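Local atomic coordinates of activator of Hsp90 ATPase homologue 1/2-like C-terminal domain-containing protein (Staphylococcus saprophyticus subsp. saprophyticus, PDB entry 3Q6A), a protein that is of unknown function but belongs to the AHA1 family, whose members share the Bet v 1-like helix-grip fold and include activators of the Hsp90 ATPase. Residues T5-A19 with W112-E124. Numbering follows the deposited sequence.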
loop_
_atom_site.group_PDB
_atom_site.type_symbol
_atom_site.label_atom_id
_atom_site.label_comp_id
_atom_site.label_asym_id
_atom_site.label_seq_id
_atom_site.Cartn_x
_atom_site.Cartn_y
_atom_site.Cartn_z
ATOM N N THR D 5 -5.445 10.146 -0.877
ATOM C CA THR D 5 -4.965 9.080 -0.011
ATOM C C THR D 5 -4.263 9.664 1.211
ATOM O O THR D 5 -3.506 10.621 1.101
ATOM C CB THR D 5 -3.984 8.159 -0.772
ATOM O OG1 THR D 5 -4.588 7.751 -2.005
ATOM C CG2 THR D 5 -3.672 6.928 0.047
ATOM N N LYS D 6 -4.521 9.090 2.379
ATOM C CA LYS D 6 -3.899 9.578 3.606
ATOM C C LYS D 6 -3.131 8.460 4.279
ATOM O O LYS D 6 -3.606 7.324 4.327
ATOM C CB LYS D 6 -4.966 10.123 4.562
ATOM C CG LYS D 6 -5.650 11.390 4.073
ATOM C CD LYS D 6 -6.661 11.920 5.082
ATOM C CE LYS D 6 -7.233 13.250 4.612
ATOM N NZ LYS D 6 -8.215 13.827 5.573
HETATM N N MSE D 7 -1.936 8.773 4.776
HETATM C CA MSE D 7 -1.099 7.779 5.445
HETATM C C MSE D 7 -0.424 8.370 6.677
HETATM O O MSE D 7 0.211 9.417 6.604
HETATM C CB MSE D 7 -0.012 7.261 4.505
HETATM C CG MSE D 7 0.888 6.182 5.126
HETATM SE SE MSE D 7 0.039 4.583 5.372
HETATM C CE MSE D 7 -0.050 3.985 3.596
ATOM N N GLN D 8 -0.562 7.680 7.798
ATOM C CA GLN D 8 0.065 8.111 9.039
ATOM C C GLN D 8 1.497 7.607 9.053
ATOM O O GLN D 8 1.758 6.452 8.709
ATOM C CB GLN D 8 -0.708 7.551 10.244
ATOM C CG GLN D 8 0.074 7.608 11.549
ATOM C CD GLN D 8 0.274 9.021 12.080
ATOM O OE1 GLN D 8 1.287 9.304 12.717
ATOM N NE2 GLN D 8 -0.703 9.904 11.843
ATOM N N VAL D 9 2.432 8.491 9.394
ATOM C CA VAL D 9 3.841 8.142 9.492
ATOM C C VAL D 9 4.309 8.674 10.850
ATOM O O VAL D 9 4.215 9.873 11.121
ATOM C CB VAL D 9 4.679 8.781 8.376
ATOM C CG1 VAL D 9 6.066 8.212 8.425
ATOM C CG2 VAL D 9 4.034 8.517 6.999
ATOM N N ASP D 10 4.825 7.779 11.688
ATOM C CA ASP D 10 5.229 8.132 13.053
ATOM C C ASP D 10 6.559 8.857 13.264
ATOM O O ASP D 10 7.400 8.429 14.068
ATOM C CB ASP D 10 5.192 6.874 13.933
ATOM C CG ASP D 10 3.811 6.229 13.990
ATOM O OD1 ASP D 10 2.800 6.863 13.608
ATOM O OD2 ASP D 10 3.725 5.067 14.447
ATOM N N VAL D 11 6.750 9.955 12.532
ATOM C CA VAL D 11 7.951 10.784 12.659
ATOM C C VAL D 11 7.494 12.223 12.484
ATOM O O VAL D 11 6.394 12.459 12.006
ATOM C CB VAL D 11 9.025 10.477 11.587
ATOM C CG1 VAL D 11 9.556 9.068 11.756
ATOM C CG2 VAL D 11 8.453 10.678 10.204
ATOM N N PRO D 12 8.323 13.203 12.895
ATOM C CA PRO D 12 7.938 14.612 12.754
ATOM C C PRO D 12 7.729 15.017 11.294
ATOM O O PRO D 12 8.382 14.498 10.394
ATOM C CB PRO D 12 9.104 15.365 13.400
ATOM C CG PRO D 12 9.606 14.392 14.423
ATOM C CD PRO D 12 9.583 13.082 13.641
ATOM N N ARG D 13 6.814 15.963 11.101
ATOM C CA ARG D 13 6.436 16.486 9.795
ATOM C C ARG D 13 7.619 16.938 8.947
ATOM O O ARG D 13 7.642 16.692 7.737
ATOM C CB ARG D 13 5.450 17.642 9.990
ATOM C CG ARG D 13 4.756 18.089 8.734
ATOM C CD ARG D 13 3.730 19.153 9.039
ATOM N NE ARG D 13 4.340 20.333 9.641
ATOM C CZ ARG D 13 3.741 21.517 9.724
ATOM N NH1 ARG D 13 2.514 21.680 9.241
ATOM N NH2 ARG D 13 4.367 22.535 10.293
ATOM N N GLU D 14 8.596 17.592 9.576
ATOM C CA GLU D 14 9.775 18.063 8.861
ATOM C C GLU D 14 10.507 16.895 8.229
ATOM O O GLU D 14 10.944 16.967 7.080
ATOM C CB GLU D 14 10.752 18.793 9.801
ATOM C CG GLU D 14 10.238 20.081 10.428
ATOM C CD GLU D 14 9.171 19.841 11.475
ATOM O OE1 GLU D 14 9.158 18.728 12.054
ATOM O OE2 GLU D 14 8.361 20.769 11.723
ATOM N N THR D 15 10.635 15.808 8.982
ATOM C CA THR D 15 11.336 14.630 8.503
ATOM C C THR D 15 10.651 13.984 7.302
ATOM O O THR D 15 11.319 13.502 6.392
ATOM C CB THR D 15 11.467 13.569 9.608
ATOM O OG1 THR D 15 12.202 14.116 10.709
ATOM C CG2 THR D 15 12.202 12.341 9.078
ATOM N N VAL D 16 9.325 13.967 7.309
ATOM C CA VAL D 16 8.582 13.379 6.197
ATOM C C VAL D 16 8.730 14.287 4.970
ATOM O O VAL D 16 8.956 13.812 3.861
ATOM C CB VAL D 16 7.084 13.223 6.538
ATOM C CG1 VAL D 16 6.341 12.614 5.344
ATOM C CG2 VAL D 16 6.916 12.325 7.777
ATOM N N PHE D 17 8.608 15.596 5.179
ATOM C CA PHE D 17 8.742 16.569 4.096
ATOM C C PHE D 17 10.106 16.392 3.444
ATOM O O PHE D 17 10.215 16.307 2.219
ATOM C CB PHE D 17 8.606 17.997 4.647
ATOM C CG PHE D 17 8.853 19.083 3.618
ATOM C CD1 PHE D 17 7.832 19.510 2.769
ATOM C CD2 PHE D 17 10.112 19.666 3.500
ATOM C CE1 PHE D 17 8.066 20.512 1.813
ATOM C CE2 PHE D 17 10.357 20.661 2.551
ATOM C CZ PHE D 17 9.331 21.083 1.708
ATOM N N GLU D 18 11.145 16.311 4.272
ATOM C CA GLU D 18 12.503 16.145 3.783
ATOM C C GLU D 18 12.692 14.870 2.974
ATOM O O GLU D 18 13.509 14.832 2.055
ATOM C CB GLU D 18 13.501 16.148 4.942
ATOM C CG GLU D 18 13.760 17.519 5.565
ATOM C CD GLU D 18 14.361 18.531 4.585
ATOM O OE1 GLU D 18 15.409 18.232 3.971
ATOM O OE2 GLU D 18 13.781 19.622 4.438
ATOM N N ALA D 19 11.950 13.820 3.329
ATOM C CA ALA D 19 12.050 12.549 2.629
ATOM C C ALA D 19 11.753 12.700 1.138
ATOM O O ALA D 19 12.347 11.993 0.315
ATOM C CB ALA D 19 11.090 11.518 3.263
ATOM N N TRP D 112 -0.504 5.255 -5.325
ATOM C CA TRP D 112 -0.411 6.191 -4.206
ATOM C C TRP D 112 -0.336 5.457 -2.888
ATOM O O TRP D 112 0.486 5.797 -2.042
ATOM C CB TRP D 112 -1.608 7.140 -4.198
ATOM C CG TRP D 112 -1.547 8.174 -5.285
ATOM C CD1 TRP D 112 -2.377 8.280 -6.371
ATOM C CD2 TRP D 112 -0.570 9.217 -5.419
ATOM N NE1 TRP D 112 -1.971 9.325 -7.177
ATOM C CE2 TRP D 112 -0.865 9.916 -6.614
ATOM C CE3 TRP D 112 0.529 9.630 -4.643
ATOM C CZ2 TRP D 112 -0.102 11.002 -7.051
ATOM C CZ3 TRP D 112 1.287 10.710 -5.082
ATOM C CH2 TRP D 112 0.967 11.383 -6.275
ATOM N N VAL D 113 -1.169 4.430 -2.722
ATOM C CA VAL D 113 -1.148 3.676 -1.469
ATOM C C VAL D 113 0.179 2.965 -1.293
ATOM O O VAL D 113 0.748 2.976 -0.217
ATOM C CB VAL D 113 -2.269 2.628 -1.412
ATOM C CG1 VAL D 113 -2.178 1.844 -0.099
ATOM C CG2 VAL D 113 -3.631 3.330 -1.523
ATOM N N TYR D 114 0.664 2.331 -2.354
ATOM C CA TYR D 114 1.944 1.640 -2.263
ATOM C C TYR D 114 3.092 2.618 -1.935
ATOM O O TYR D 114 3.891 2.367 -1.040
ATOM C CB TYR D 114 2.246 0.916 -3.578
ATOM C CG TYR D 114 3.490 0.078 -3.502
ATOM C CD1 TYR D 114 3.605 -0.949 -2.566
ATOM C CD2 TYR D 114 4.574 0.326 -4.345
ATOM C CE1 TYR D 114 4.781 -1.712 -2.466
ATOM C CE2 TYR D 114 5.755 -0.434 -4.252
ATOM C CZ TYR D 114 5.847 -1.446 -3.313
ATOM O OH TYR D 114 6.999 -2.207 -3.237
HETATM N N MSE D 115 3.189 3.726 -2.670
HETATM C CA MSE D 115 4.272 4.675 -2.396
HETATM C C MSE D 115 4.259 5.151 -0.937
HETATM O O MSE D 115 5.310 5.231 -0.299
HETATM C CB MSE D 115 4.190 5.894 -3.335
HETATM C CG MSE D 115 5.319 6.965 -3.139
HETATM SE SE MSE D 115 5.043 8.204 -1.806
HETATM C CE MSE D 115 3.862 9.211 -2.589
ATOM N N LEU D 116 3.076 5.447 -0.417
ATOM C CA LEU D 116 2.945 5.942 0.958
ATOM C C LEU D 116 3.291 4.839 1.954
ATOM O O LEU D 116 3.772 5.118 3.059
ATOM C CB LEU D 116 1.519 6.502 1.188
ATOM C CG LEU D 116 1.230 7.818 0.437
ATOM C CD1 LEU D 116 -0.243 8.205 0.533
ATOM C CD2 LEU D 116 2.121 8.921 1.027
ATOM N N SER D 117 3.054 3.579 1.574
ATOM C CA SER D 117 3.399 2.454 2.449
ATOM C C SER D 117 4.905 2.309 2.471
ATOM O O SER D 117 5.494 2.052 3.513
ATOM C CB SER D 117 2.768 1.142 1.944
ATOM O OG SER D 117 1.362 1.243 2.007
ATOM N N CYS D 118 5.533 2.462 1.310
ATOM C CA CYS D 118 6.987 2.391 1.224
ATOM C C CYS D 118 7.556 3.560 2.035
ATOM O O CYS D 118 8.566 3.420 2.718
ATOM C CB CYS D 118 7.439 2.522 -0.224
ATOM S SG CYS D 118 7.001 1.110 -1.256
ATOM N N LEU D 119 6.907 4.715 1.933
ATOM C CA LEU D 119 7.343 5.896 2.679
ATOM C C LEU D 119 7.347 5.598 4.185
ATOM O O LEU D 119 8.352 5.817 4.877
ATOM C CB LEU D 119 6.410 7.066 2.389
ATOM C CG LEU D 119 6.652 8.319 3.233
ATOM C CD1 LEU D 119 8.022 8.911 2.879
ATOM C CD2 LEU D 119 5.532 9.305 3.032
ATOM N N LYS D 120 6.225 5.086 4.676
ATOM C CA LYS D 120 6.047 4.774 6.095
ATOM C C LYS D 120 7.114 3.813 6.611
ATOM O O LYS D 120 7.721 4.030 7.681
ATOM C CB LYS D 120 4.640 4.210 6.314
ATOM C CG LYS D 120 4.286 3.890 7.774
ATOM C CD LYS D 120 2.902 3.271 7.892
ATOM C CE LYS D 120 2.539 2.944 9.351
ATOM N NZ LYS D 120 2.346 4.181 10.208
ATOM N N VAL D 121 7.369 2.756 5.845
ATOM C CA VAL D 121 8.373 1.782 6.237
ATOM C C VAL D 121 9.781 2.381 6.256
ATOM O O VAL D 121 10.565 2.121 7.171
ATOM C CB VAL D 121 8.381 0.585 5.280
ATOM C CG1 VAL D 121 9.477 -0.389 5.684
ATOM C CG2 VAL D 121 7.014 -0.089 5.295
ATOM N N TYR D 122 10.104 3.173 5.238
ATOM C CA TYR D 122 11.427 3.784 5.158
ATOM C C TYR D 122 11.707 4.727 6.339
ATOM O O TYR D 122 12.793 4.687 6.924
ATOM C CB TYR D 122 11.572 4.531 3.825
ATOM C CG TYR D 122 12.770 5.458 3.726
ATOM C CD1 TYR D 122 14.068 4.956 3.794
ATOM C CD2 TYR D 122 12.599 6.837 3.578
ATOM C CE1 TYR D 122 15.180 5.811 3.720
ATOM C CE2 TYR D 122 13.706 7.703 3.501
ATOM C CZ TYR D 122 14.990 7.176 3.577
ATOM O OH TYR D 122 16.090 8.013 3.535
ATOM N N LEU D 123 10.736 5.556 6.692
ATOM C CA LEU D 123 10.912 6.510 7.792
ATOM C C LEU D 123 10.749 5.911 9.192
ATOM O O LEU D 123 11.372 6.379 10.149
ATOM C CB LEU D 123 9.950 7.686 7.627
ATOM C CG LEU D 123 10.213 8.562 6.390
ATOM C CD1 LEU D 123 9.162 9.667 6.277
ATOM C CD2 LEU D 123 11.618 9.148 6.493
ATOM N N GLU D 124 9.923 4.883 9.324
ATOM C CA GLU D 124 9.710 4.279 10.641
ATOM C C GLU D 124 10.701 3.164 10.964
ATOM O O GLU D 124 10.916 2.857 12.135
ATOM C CB GLU D 124 8.277 3.743 10.765
ATOM C CG GLU D 124 7.213 4.832 10.896
ATOM C CD GLU D 124 5.813 4.280 11.011
ATOM O OE1 GLU D 124 5.666 3.053 11.211
ATOM O OE2 GLU D 124 4.846 5.062 10.924
#
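Lys120 and Glu124, one turn apart on helix 112-124, together grip the end of strand 5-9. Lys120 runs extended until a final bend (chi4 68°) turns NZ onto Gln8 O at 2.8 Å; the amine sits above the carbonyl plane. The same NZ forms a salt bridge with Glu124 OE2 on its syn side, at 2.7 Å, while Asp10 N donates to the anti side of that oxygen in a nearly straight bond (2.8 Å, 170°). Two donors, one on each side, thus hold Glu124 OE2, and Lys120 probably offsets the repulsion expected from the nearby Asp10 carboxylate.

The apolar part has two halves. Along the strand, Thr5 CG2 meets Leu116 CD1 at 3.7 Å, and Met7 CB lies 3.7 Å from Leu116 CB, the two chains sliding past each other in opposite directions. Met7, a selenomethionine bent at chi2 and chi3, brings CE 3.5 Å from Ser117 OG. Around the turn and the helix after it, Leu123 CD1 enters between Val9, Val11, Val16 and Ala19, reaching Val16 CG2 at 3.8 Å; Leu119 packs beside it on Val16 and Ala19.

Helix 112-124 runs nearly parallel to strand 5-9 (6° between their axes). Strand 3-9, outermost in the sheet of this chain, pairs with strand 87-94; the antiparallel sheet curves round the long C-terminal helix, as in the helix-grip fold, and helix 13-21 packs across that helix near its C-terminal end. Ser117 and Val121 pack against their counterparts in the second subunit.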